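Local coordinates for protein beta-galactosidase BgaB (Bifidobacterium adolescentis, PDB 5VYM) that hydrolyses terminal beta-galactose residues from galactooligosaccharides, with high activity on beta-1,4-linked galactobiose, and is represented here by its trimerisation domain, at residues A8-A13 with V64-V69; E142-S147 with G156-L161; A173-T178 with G191-T196; A13-A18 with V69-A74. All blocks are in the same frame, centred on the assembly; numbering follows the deposited sequence.

Contact 1. Residues A8-A13 with V64-V69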
loop_
_atom_site.group_PDB
_atom_site.type_symbol
_atom_site.label_atom_id
_atom_site.label_comp_id
_atom_site.label_asym_id
_atom_site.label_seq_id
_atom_site.Cartn_x
_atom_site.Cartn_y
_atom_site.Cartn_z
ATOM N N ALA B 8 -20.765 -4.799 0.195
ATOM C CA ALA B 8 -20.935 -4.764 1.640
ATOM C C ALA B 8 -20.566 -3.380 2.152
ATOM O O ALA B 8 -19.474 -2.878 1.869
ATOM C CB ALA B 8 -20.073 -5.827 2.329
ATOM N N ILE B 9 -21.482 -2.763 2.888
ATOM C CA ILE B 9 -21.207 -1.514 3.586
ATOM C C ILE B 9 -20.779 -1.864 5.004
ATOM O O ILE B 9 -21.555 -2.446 5.769
ATOM C CB ILE B 9 -22.433 -0.592 3.584
ATOM C CG1 ILE B 9 -22.860 -0.292 2.147
ATOM C CG2 ILE B 9 -22.133 0.695 4.341
ATOM C CD1 ILE B 9 -24.120 0.530 2.043
ATOM N N LEU B 10 -19.540 -1.528 5.351
ATOM C CA LEU B 10 -18.971 -1.952 6.620
ATOM C C LEU B 10 -19.407 -1.030 7.748
ATOM O O LEU B 10 -19.426 0.196 7.599
ATOM C CB LEU B 10 -17.447 -1.992 6.538
ATOM C CG LEU B 10 -16.865 -2.868 5.427
ATOM C CD1 LEU B 10 -15.369 -3.028 5.626
ATOM C CD2 LEU B 10 -17.559 -4.223 5.375
ATOM N N PHE B 11 -19.754 -1.630 8.884
ATOM C CA PHE B 11 -20.182 -0.902 10.070
ATOM C C PHE B 11 -19.164 -1.097 11.185
ATOM O O PHE B 11 -18.834 -2.234 11.541
ATOM C CB PHE B 11 -21.566 -1.364 10.532
ATOM C CG PHE B 11 -21.964 -0.827 11.874
ATOM C CD1 PHE B 11 -22.205 0.527 12.048
ATOM C CD2 PHE B 11 -22.097 -1.673 12.962
ATOM C CE1 PHE B 11 -22.569 1.029 13.284
ATOM C CE2 PHE B 11 -22.463 -1.179 14.202
ATOM C CZ PHE B 11 -22.698 0.174 14.363
ATOM N N SER B 12 -18.672 0.013 11.731
ATOM C CA SER B 12 -17.703 0.013 12.822
ATOM C C SER B 12 -18.371 0.603 14.057
ATOM O O SER B 12 -18.665 1.802 14.094
ATOM C CB SER B 12 -16.457 0.807 12.443
ATOM O OG SER B 12 -15.649 1.053 13.581
ATOM N N ALA B 13 -18.608 -0.241 15.064
ATOM C CA ALA B 13 -19.221 0.237 16.300
ATOM C C ALA B 13 -18.345 1.280 16.983
ATOM O O ALA B 13 -18.852 2.274 17.517
ATOM C CB ALA B 13 -19.493 -0.936 17.241
ATOM N N VAL B 64 -16.481 -3.250 -1.219
ATOM C CA VAL B 64 -16.606 -2.920 0.195
ATOM C C VAL B 64 -16.592 -1.403 0.329
ATOM O O VAL B 64 -15.747 -0.730 -0.275
ATOM C CB VAL B 64 -15.480 -3.572 1.021
ATOM C CG1 VAL B 64 -15.037 -2.671 2.145
ATOM C CG2 VAL B 64 -15.942 -4.915 1.564
ATOM N N VAL B 65 -17.537 -0.865 1.099
ATOM C CA VAL B 65 -17.711 0.576 1.262
ATOM C C VAL B 65 -17.513 0.925 2.730
ATOM O O VAL B 65 -18.086 0.272 3.610
ATOM C CB VAL B 65 -19.096 1.040 0.774
ATOM C CG1 VAL B 65 -19.262 2.537 0.978
ATOM C CG2 VAL B 65 -19.301 0.669 -0.690
ATOM N N LEU B 66 -16.705 1.955 2.993
ATOM C CA LEU B 66 -16.423 2.424 4.349
ATOM C C LEU B 66 -16.857 3.879 4.473
ATOM O O LEU B 66 -16.072 4.798 4.187
ATOM C CB LEU B 66 -14.943 2.264 4.695
ATOM C CG LEU B 66 -14.411 0.834 4.802
ATOM C CD1 LEU B 66 -13.771 0.396 3.494
ATOM C CD2 LEU B 66 -13.432 0.707 5.959
ATOM N N PRO B 67 -18.093 4.138 4.899
ATOM C CA PRO B 67 -18.544 5.523 5.060
ATOM C C PRO B 67 -18.362 6.035 6.480
ATOM O O PRO B 67 -19.011 5.544 7.410
ATOM C CB PRO B 67 -20.026 5.446 4.677
ATOM C CG PRO B 67 -20.424 3.991 4.934
ATOM C CD PRO B 67 -19.171 3.183 5.201
ATOM N N THR B 68 -17.486 7.026 6.650
ATOM C CA THR B 68 -17.182 7.609 7.957
ATOM C C THR B 68 -16.797 6.520 8.959
ATOM O O THR B 68 -17.300 6.455 10.084
ATOM C CB THR B 68 -18.354 8.455 8.469
ATOM O OG1 THR B 68 -18.880 9.237 7.389
ATOM C CG2 THR B 68 -17.902 9.403 9.580
ATOM N N VAL B 69 -15.901 5.637 8.528
ATOM C CA VAL B 69 -15.305 4.641 9.432
ATOM C C VAL B 69 -14.101 5.332 10.063
ATOM O O VAL B 69 -12.949 5.165 9.655
ATOM C CB VAL B 69 -14.944 3.342 8.706
ATOM C CG1 VAL B 69 -14.342 2.334 9.676
ATOM C CG2 VAL B 69 -16.178 2.759 8.036
#

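Contact 2. Residues E142-S147 with G156-L161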
loop_
_atom_site.group_PDB
_atom_site.type_symbol
_atom_site.label_atom_id
_atom_site.label_comp_id
_atom_site.label_asym_id
_atom_site.label_seq_id
_atom_site.Cartn_x
_atom_site.Cartn_y
_atom_site.Cartn_z
ATOM N N GLU B 142 27.750 -11.783 14.159
ATOM C CA GLU B 142 27.270 -12.743 13.174
ATOM C C GLU B 142 26.072 -13.500 13.731
ATOM O O GLU B 142 26.037 -13.837 14.918
ATOM C CB GLU B 142 28.373 -13.729 12.773
ATOM C CG GLU B 142 28.128 -14.424 11.445
ATOM C CD GLU B 142 29.225 -15.410 11.090
ATOM O OE1 GLU B 142 29.303 -16.475 11.738
ATOM O OE2 GLU B 142 30.014 -15.116 10.167
ATOM N N ILE B 143 25.096 -13.769 12.866
ATOM C CA ILE B 143 23.848 -14.421 13.251
ATOM C C ILE B 143 23.510 -15.481 12.211
ATOM O O ILE B 143 23.710 -15.269 11.010
ATOM C CB ILE B 143 22.699 -13.398 13.389
ATOM C CG1 ILE B 143 22.962 -12.449 14.558
ATOM C CG2 ILE B 143 21.359 -14.097 13.571
ATOM C CD1 ILE B 143 21.807 -11.525 14.856
ATOM N N ARG B 144 23.002 -16.622 12.671
ATOM C CA ARG B 144 22.595 -17.699 11.783
ATOM C C ARG B 144 21.142 -17.532 11.352
ATOM O O ARG B 144 20.348 -16.842 11.996
ATOM C CB ARG B 144 22.768 -19.063 12.456
ATOM C CG ARG B 144 24.163 -19.355 12.962
ATOM C CD ARG B 144 24.268 -20.806 13.401
ATOM N NE ARG B 144 25.324 -21.006 14.389
ATOM C CZ ARG B 144 25.133 -20.951 15.704
ATOM N NH1 ARG B 144 23.924 -20.703 16.190
ATOM N NH2 ARG B 144 26.149 -21.146 16.534
ATOM N N LEU B 145 20.801 -18.191 10.250
ATOM C CA LEU B 145 19.442 -18.233 9.734
ATOM C C LEU B 145 18.903 -19.654 9.815
ATOM O O LEU B 145 19.663 -20.626 9.780
ATOM C CB LEU B 145 19.380 -17.744 8.281
ATOM C CG LEU B 145 19.389 -16.240 7.988
ATOM C CD1 LEU B 145 20.738 -15.607 8.295
ATOM C CD2 LEU B 145 18.998 -15.992 6.540
ATOM N N SER B 146 17.582 -19.766 9.922
ATOM C CA SER B 146 16.909 -21.055 9.913
ATOM C C SER B 146 15.675 -20.960 9.029
ATOM O O SER B 146 14.949 -19.963 9.069
ATOM C CB SER B 146 16.514 -21.501 11.326
ATOM O OG SER B 146 15.905 -22.780 11.304
ATOM N N SER B 147 15.446 -21.998 8.230
ATOM C CA SER B 147 14.318 -22.002 7.307
ATOM C C SER B 147 13.015 -22.165 8.081
ATOM O O SER B 147 12.863 -23.107 8.866
ATOM C CB SER B 147 14.479 -23.118 6.278
ATOM O OG SER B 147 15.543 -22.836 5.386
ATOM N N GLY B 156 21.965 -23.174 8.361
ATOM C CA GLY B 156 23.401 -23.049 8.461
ATOM C C GLY B 156 23.983 -21.779 7.880
ATOM O O GLY B 156 25.159 -21.486 8.133
ATOM N N THR B 157 23.209 -21.016 7.113
ATOM C CA THR B 157 23.705 -19.765 6.563
ATOM C C THR B 157 23.824 -18.713 7.661
ATOM O O THR B 157 23.136 -18.768 8.684
ATOM C CB THR B 157 22.781 -19.267 5.451
ATOM O OG1 THR B 157 21.482 -19.000 5.990
ATOM C CG2 THR B 157 22.660 -20.315 4.355
ATOM N N THR B 158 24.715 -17.750 7.444
ATOM C CA THR B 158 24.991 -16.706 8.420
ATOM C C THR B 158 24.891 -15.342 7.750
ATOM O O THR B 158 24.736 -15.230 6.532
ATOM C CB THR B 158 26.377 -16.881 9.058
ATOM O OG1 THR B 158 27.383 -16.861 8.038
ATOM C CG2 THR B 158 26.457 -18.199 9.817
ATOM N N THR B 159 24.980 -14.296 8.568
ATOM C CA THR B 159 24.940 -12.931 8.066
ATOM C C THR B 159 25.657 -12.020 9.052
ATOM O O THR B 159 25.589 -12.232 10.266
ATOM C CB THR B 159 23.498 -12.453 7.843
ATOM O OG1 THR B 159 23.499 -11.082 7.428
ATOM C CG2 THR B 159 22.669 -12.596 9.116
ATOM N N ARG B 160 26.360 -11.021 8.519
ATOM C CA ARG B 160 27.006 -9.997 9.329
ATOM C C ARG B 160 26.382 -8.624 9.122
ATOM O O ARG B 160 26.964 -7.615 9.535
ATOM C CB ARG B 160 28.507 -9.953 9.030
ATOM C CG ARG B 160 29.274 -11.157 9.558
ATOM C CD ARG B 160 30.362 -11.586 8.588
ATOM N NE ARG B 160 29.814 -11.896 7.270
ATOM C CZ ARG B 160 29.294 -13.072 6.932
ATOM N NH1 ARG B 160 29.247 -14.060 7.817
ATOM N NH2 ARG B 160 28.818 -13.262 5.708
ATOM N N LEU B 161 25.213 -8.566 8.490
ATOM C CA LEU B 161 24.497 -7.310 8.282
ATOM C C LEU B 161 23.025 -7.646 8.114
ATOM O O LEU B 161 22.654 -8.320 7.148
ATOM C CB LEU B 161 25.028 -6.569 7.057
ATOM C CG LEU B 161 24.828 -5.054 7.046
ATOM C CD1 LEU B 161 25.916 -4.376 7.865
ATOM C CD2 LEU B 161 24.800 -4.517 5.626
#

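Contact 3. Residues A173-T178 with G191-T196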
loop_
_atom_site.group_PDB
_atom_site.type_symbol
_atom_site.label_atom_id
_atom_site.label_comp_id
_atom_site.label_asym_id
_atom_site.label_seq_id
_atom_site.Cartn_x
_atom_site.Cartn_y
_atom_site.Cartn_z
ATOM N N ALA B 173 1.204 -13.385 3.620
ATOM C CA ALA B 173 2.657 -13.318 3.576
ATOM C C ALA B 173 3.253 -14.537 4.269
ATOM O O ALA B 173 2.816 -14.923 5.357
ATOM C CB ALA B 173 3.154 -12.033 4.231
ATOM N N GLN B 174 4.249 -15.146 3.635
ATOM C CA GLN B 174 4.869 -16.368 4.125
ATOM C C GLN B 174 6.314 -16.090 4.511
ATOM O O GLN B 174 7.062 -15.487 3.736
ATOM C CB GLN B 174 4.807 -17.469 3.066
ATOM C CG GLN B 174 5.541 -18.741 3.446
ATOM C CD GLN B 174 5.508 -19.776 2.339
ATOM O OE1 GLN B 174 5.006 -19.515 1.244
ATOM N NE2 GLN B 174 6.043 -20.959 2.620
ATOM N N VAL B 175 6.697 -16.526 5.708
ATOM C CA VAL B 175 8.083 -16.420 6.149
ATOM C C VAL B 175 8.855 -17.624 5.630
ATOM O O VAL B 175 8.422 -18.771 5.790
ATOM C CB VAL B 175 8.164 -16.325 7.680
ATOM C CG1 VAL B 175 9.616 -16.233 8.128
ATOM C CG2 VAL B 175 7.374 -15.130 8.176
ATOM N N LEU B 176 9.997 -17.366 4.997
ATOM C CA LEU B 176 10.837 -18.432 4.468
ATOM C C LEU B 176 12.060 -18.711 5.327
ATOM O O LEU B 176 12.568 -19.837 5.314
ATOM C CB LEU B 176 11.286 -18.093 3.042
ATOM C CG LEU B 176 10.165 -17.981 2.005
ATOM C CD1 LEU B 176 10.730 -17.655 0.633
ATOM C CD2 LEU B 176 9.344 -19.261 1.963
ATOM N N ALA B 177 12.541 -17.718 6.072
ATOM C CA ALA B 177 13.695 -17.902 6.936
ATOM C C ALA B 177 13.604 -16.936 8.106
ATOM O O ALA B 177 13.090 -15.822 7.976
ATOM C CB ALA B 177 15.014 -17.694 6.181
ATOM N N THR B 178 14.104 -17.383 9.255
ATOM C CA THR B 178 14.166 -16.570 10.458
ATOM C C THR B 178 15.573 -16.630 11.028
ATOM O O THR B 178 16.350 -17.540 10.726
ATOM C CB THR B 178 13.166 -17.037 11.527
ATOM O OG1 THR B 178 13.328 -18.444 11.750
ATOM C CG2 THR B 178 11.739 -16.753 11.089
ATOM N N GLY B 191 13.575 -15.723 15.915
ATOM C CA GLY B 191 12.217 -15.734 15.414
ATOM C C GLY B 191 11.884 -14.591 14.480
ATOM O O GLY B 191 10.834 -14.634 13.828
ATOM N N THR B 192 12.740 -13.575 14.392
ATOM C CA THR B 192 12.483 -12.441 13.513
ATOM C C THR B 192 12.590 -12.865 12.052
ATOM O O THR B 192 13.466 -13.649 11.678
ATOM C CB THR B 192 13.467 -11.308 13.810
ATOM O OG1 THR B 192 13.359 -10.931 15.189
ATOM C CG2 THR B 192 13.181 -10.091 12.938
ATOM N N ALA B 193 11.687 -12.340 11.225
ATOM C CA ALA B 193 11.652 -12.703 9.815
ATOM C C ALA B 193 12.898 -12.199 9.094
ATOM O O ALA B 193 13.254 -11.021 9.192
ATOM C CB ALA B 193 10.397 -12.137 9.155
ATOM N N ALA B 194 13.558 -13.098 8.367
ATOM C CA ALA B 194 14.721 -12.764 7.555
ATOM C C ALA B 194 14.435 -12.791 6.062
ATOM O O ALA B 194 14.928 -11.929 5.329
ATOM C CB ALA B 194 15.876 -13.725 7.863
ATOM N N VAL B 195 13.653 -13.764 5.595
ATOM C CA VAL B 195 13.256 -13.870 4.194
ATOM C C VAL B 195 11.763 -14.167 4.149
ATOM O O VAL B 195 11.303 -15.143 4.751
ATOM C CB VAL B 195 14.035 -14.964 3.441
ATOM C CG1 VAL B 195 13.531 -15.077 2.014
ATOM C CG2 VAL B 195 15.531 -14.675 3.464
ATOM N N THR B 196 11.008 -13.327 3.444
ATOM C CA THR B 196 9.566 -13.482 3.313
ATOM C C THR B 196 9.166 -13.296 1.858
ATOM O O THR B 196 9.891 -12.691 1.064
ATOM C CB THR B 196 8.790 -12.469 4.166
ATOM O OG1 THR B 196 8.981 -11.153 3.631
ATOM C CG2 THR B 196 9.255 -12.500 5.615
#

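Contact 4. Residues A13-A18 with V69-A74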
loop_
_atom_site.group_PDB
_atom_site.type_symbol
_atom_site.label_atom_id
_atom_site.label_comp_id
_atom_site.label_asym_id
_atom_site.label_seq_id
_atom_site.Cartn_x
_atom_site.Cartn_y
_atom_site.Cartn_z
ATOM N N ALA B 13 -18.608 -0.241 15.064
ATOM C CA ALA B 13 -19.221 0.237 16.300
ATOM C C ALA B 13 -18.345 1.280 16.983
ATOM O O ALA B 13 -18.852 2.274 17.517
ATOM C CB ALA B 13 -19.493 -0.936 17.241
ATOM N N GLU B 14 -17.025 1.071 16.974
ATOM C CA GLU B 14 -16.121 2.047 17.571
ATOM C C GLU B 14 -16.225 3.396 16.870
ATOM O O GLU B 14 -16.166 4.447 17.519
ATOM C CB GLU B 14 -14.682 1.527 17.531
ATOM C CG GLU B 14 -14.434 0.281 18.374
ATOM C CD GLU B 14 -14.727 -1.008 17.626
ATOM O OE1 GLU B 14 -14.135 -2.049 17.983
ATOM O OE2 GLU B 14 -15.541 -0.981 16.680
ATOM N N SER B 15 -16.386 3.388 15.545
ATOM C CA SER B 15 -16.552 4.643 14.816
ATOM C C SER B 15 -17.855 5.334 15.202
ATOM O O SER B 15 -17.913 6.568 15.273
ATOM C CB SER B 15 -16.502 4.390 13.309
ATOM O OG SER B 15 -15.257 3.826 12.930
ATOM N N GLU B 16 -18.909 4.554 15.456
ATOM C CA GLU B 16 -20.167 5.139 15.911
ATOM C C GLU B 16 -20.025 5.731 17.308
ATOM O O GLU B 16 -20.646 6.754 17.621
ATOM C CB GLU B 16 -21.276 4.088 15.875
ATOM C CG GLU B 16 -22.626 4.570 16.401
ATOM C CD GLU B 16 -23.253 5.659 15.541
ATOM O OE1 GLU B 16 -22.779 5.888 14.406
ATOM O OE2 GLU B 16 -24.228 6.290 16.004
ATOM N N TRP B 17 -19.210 5.104 18.160
ATOM C CA TRP B 17 -18.946 5.665 19.482
ATOM C C TRP B 17 -18.250 7.016 19.368
ATOM O O TRP B 17 -18.621 7.979 20.048
ATOM C CB TRP B 17 -18.104 4.693 20.307
ATOM C CG TRP B 17 -18.720 3.337 20.472
ATOM C CD1 TRP B 17 -20.030 3.000 20.287
ATOM C CD2 TRP B 17 -18.046 2.131 20.851
ATOM N NE1 TRP B 17 -20.212 1.660 20.530
ATOM C CE2 TRP B 17 -19.009 1.104 20.877
ATOM C CE3 TRP B 17 -16.721 1.822 21.172
ATOM C CZ2 TRP B 17 -18.690 -0.209 21.212
ATOM C CZ3 TRP B 17 -16.406 0.518 21.503
ATOM C CH2 TRP B 17 -17.386 -0.482 21.521
ATOM N N ALA B 18 -17.234 7.104 18.505
ATOM C CA ALA B 18 -16.571 8.384 18.276
ATOM C C ALA B 18 -17.529 9.407 17.683
ATOM O O ALA B 18 -17.383 10.610 17.927
ATOM C CB ALA B 18 -15.358 8.195 17.363
ATOM N N VAL B 69 -15.901 5.637 8.528
ATOM C CA VAL B 69 -15.305 4.641 9.432
ATOM C C VAL B 69 -14.101 5.332 10.063
ATOM O O VAL B 69 -12.949 5.165 9.655
ATOM C CB VAL B 69 -14.944 3.342 8.706
ATOM C CG1 VAL B 69 -14.342 2.334 9.676
ATOM C CG2 VAL B 69 -16.178 2.759 8.036
ATOM N N LEU B 70 -14.384 6.147 11.081
ATOM C CA LEU B 70 -13.351 6.998 11.668
ATOM C C LEU B 70 -12.242 6.173 12.306
ATOM O O LEU B 70 -11.060 6.522 12.201
ATOM C CB LEU B 70 -13.974 7.940 12.699
ATOM C CG LEU B 70 -14.883 9.040 12.153
ATOM C CD1 LEU B 70 -16.122 9.175 13.018
ATOM C CD2 LEU B 70 -14.129 10.357 12.083
ATOM N N ILE B 71 -12.601 5.081 12.973
ATOM C CA ILE B 71 -11.640 4.239 13.674
ATOM C C ILE B 71 -11.251 3.095 12.751
ATOM O O ILE B 71 -12.096 2.274 12.374
ATOM C CB ILE B 71 -12.215 3.706 14.995
ATOM C CG1 ILE B 71 -12.945 4.818 15.755
ATOM C CG2 ILE B 71 -11.108 3.111 15.849
ATOM C CD1 ILE B 71 -12.045 5.927 16.236
ATOM N N LEU B 72 -9.974 3.043 12.379
ATOM C CA LEU B 72 -9.425 1.951 11.586
ATOM C C LEU B 72 -8.110 1.523 12.210
ATOM O O LEU B 72 -7.149 2.299 12.234
ATOM C CB LEU B 72 -9.212 2.361 10.127
ATOM C CG LEU B 72 -10.291 1.968 9.117
ATOM C CD1 LEU B 72 -9.801 2.225 7.701
ATOM C CD2 LEU B 72 -10.697 0.513 9.294
ATOM N N SER B 73 -8.070 0.298 12.724
ATOM C CA SER B 73 -6.827 -0.252 13.231
ATOM C C SER B 73 -5.871 -0.533 12.073
ATOM O O SER B 73 -6.254 -0.539 10.899
ATOM C CB SER B 73 -7.091 -1.529 14.027
ATOM O OG SER B 73 -7.735 -2.502 13.224
ATOM N N ALA B 74 -4.602 -0.760 12.416
ATOM C CA ALA B 74 -3.636 -1.154 11.398
ATOM C C ALA B 74 -4.015 -2.492 10.774
ATOM O O ALA B 74 -3.907 -2.671 9.556
ATOM C CB ALA B 74 -2.232 -1.218 11.998
#

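Contact 1. Residues A8-A13 with V64-V69
Leu10 reaches across to Val64 because chi1 (-56°) sets CG anti to its own carbonyl carbon and chi2 (-169°) then carries CD1 outward. That methyl touches Val64 CG1 at 3.5 Å, and the two side chains cross at about a right angle. Leu66 CG lies 4.1 Å from the same Leu10 CD1, so this methyl packs against two residues of the neighbouring strand. Helix 74-85 covers this side of the sheet, with Leu80 touching both Val64 and Leu66.

On the other face, Ile9 holds CG2 anti to its backbone N and places this methyl 3.8 Å from Pro67 CG, with Pro67 CD next nearest; these two side chains also cross at about a right angle. Ile9 CG1 approaches Val65 CB at 4.2 Å, and helix 31-44 packs over Ile9 and Pro67 through Trp38. Between the faces the backbones pair in parallel register, Ala8 beside Val64 and Ile9 beside Val65. Val65 N donates to Ala8 O at 2.9 Å, and Leu10 N returns a nearly straight bond to Val65 O, also 2.9 Å long. Beyond Val65 the pairing stops, and the remaining contacts are made largely by side chains: Ser12 CB meets Val69 CG1 at 3.8 Å, while the Ser12 hydroxyl is hydrogen-bonded to Ser15 OG. The short strand axes are 37° apart.

All the touching residues are buried. The pair forms the centre of a four-stranded parallel sheet (order 2-1-3-4) with helices on both faces, consistent with a flavodoxin-like fold and with kinship to class I glutamine amidotransferases.

Contact 2. Residues E142-S147 with G156-L161
Ile143 and Thr159 form an antiparallel hydrogen-bonded pair: Ile143 N donates to Thr159 O at 3.1 Å, and Thr159 N to Ile143 O at 2.9 Å. Leu145 N continues the ladder with a bond to Thr157 O. At the intervening non-hydrogen-bonded pair of Arg144 and Thr158, the CA atoms draw to 4.2 Å and Arg144 CA makes a CA-H...O contact with Thr157 O.

The charged interaction lies at the exposed end. Glu142 CG is anti to the backbone N (chi1 -160°) and the side chain runs beside that of Arg160, pointing the same way. Arg160 NH1 meets Glu142 OE2 at 2.7 Å in a salt bridge; OE2 lies close to the guanidinium plane, whereas NH1 stands 35° above the carboxylate plane, the two planes being 78° apart. NH1 also makes a weak hydrogen bond to Thr158 OG1.

Apolar contact falls on the buried side, where Leu145 CD1 meets Thr159 CG2 at 3.7 Å, the side chains crossing at about a right angle. A separate van der Waals contact, with a polar atom, brings Leu145 CB to 3.4 Å from Thr157 OG1, a hydroxyl bonded to Leu154 O.

The hairpin forms one edge of the five-stranded antiparallel sheet within this chain. Strand 174-180 flanks strand 143-147, its Tyr179 touching Ile143, Leu145 and Thr159, while helix 214-225 packs on Thr157.

Contact 3. Residues A173-T178 with G191-T196
The flat groups that carry the contact are the carbonyls of Ala177 and Val195, and each takes two amides from the other segment. At Ala177 O, both donors come from the same face of the carbonyl plane: Ala194 N, 2.8 Å away, is tilted 29° from it, and Val195 N, at 3.2 Å, stands 36° above. At Val195 O, Ala177 N (3.1 Å) lies in the plane, on a lone pair, while Leu176 N is tilted 20° from it. Each oxygen is thus gripped by two successive amides, and the outcome is two successive classic beta bulges: Leu176 and Ala177 face Val195, and Ala194 and Val195 face Ala177. The register slips at each, and the 191-196 chain turns a corner at Ala194 and Val195.

Side chains pack beside the bulges. Ala177 CB meets Val195 CB at 4.0 Å, and Val195 CG1 reaches Leu176 CB at 3.9 Å. Val175 CG2 meets Thr196 CG2 at 4.1 Å, on the face opposite Ala177 and Val195. At the far end Thr178 turns CG2 to within 3.6 Å of Gly191 O.

The two strands lie within the antiparallel sheet, between strands 143-147 and 203-208: a backbone hydrogen bond joins Thr178 to Ser146 on one side, and Thr196 touches Phe207 of strand 203-208 on the other. Val168 of strand 167-168 packs on Val175, Ala193 and Thr196, and Val124 of the second subunit touches Thr196.

Contact 4. Residues A13-A18 with V69-A74
Ser15, in the first turn of the helix whose N-cap position is Ser12, meets the connection from Val69 to Ile71, which leads from strand 63-66 of the parallel sheet to helix 74-85. Its hydroxyl does the joining. With chi1 at -60°, OG stands anti to the carbonyl carbon, where it accepts a hydrogen bond from Ile71 N of 2.9 Å and 164°. Leu70 N is also close to Ser15 OG, at 3.1 Å, but the angle is too poor for a bond. Val69 CG1 flanks the same oxygen at 3.7 Å.

Ile71 packs on the helix. Its CG1 rests 3.7 Å from both Glu14 O and Ser15 CA, and CD1 extends to Ala18 CB at 4.2 Å, one turn further on. Glu14 adds only its aliphatic root, CB lying 4.1 Å from Ile71 CG1, while its carboxylate leads away. Leu70 CD1 sits 3.9 Å from Ser15 O.

One hydrogen bond links the segments, amid packing of aliphatic carbons on side chains and helix carbonyls in a largely buried contact. Ser15 OG is held by Ile71 N and by its bond with Ser12 OG, so this buried hydroxyl has partners from both the loop and the helix start, and the amide of Ile71 is satisfied by a side chain.

Overall arrangement
Contacts 1 and 4 form one buried block around the parallel sheet: they share Ala13 and Val69, their centres are about 9 Å apart, and strand 7-11 runs straight into helix 13-20. Contact 1 combines parallel backbone pairing with apolar packing on two faces, whereas contact 4 pairs one side-chain hydroxyl bond with packing of Ile71 on the helix. On the opposite side of the chain's centre, contacts 2 and 3 belong to neighbouring strands of the antiparallel sheet, probably bonded through Ser146 N and Thr178 O at 2.7 Å. Both are only partly buried. Contact 2, at the sheet edge, adds a surface salt bridge; contact 3, further inside, distorts its ladder with bulges; both touch the second subunit.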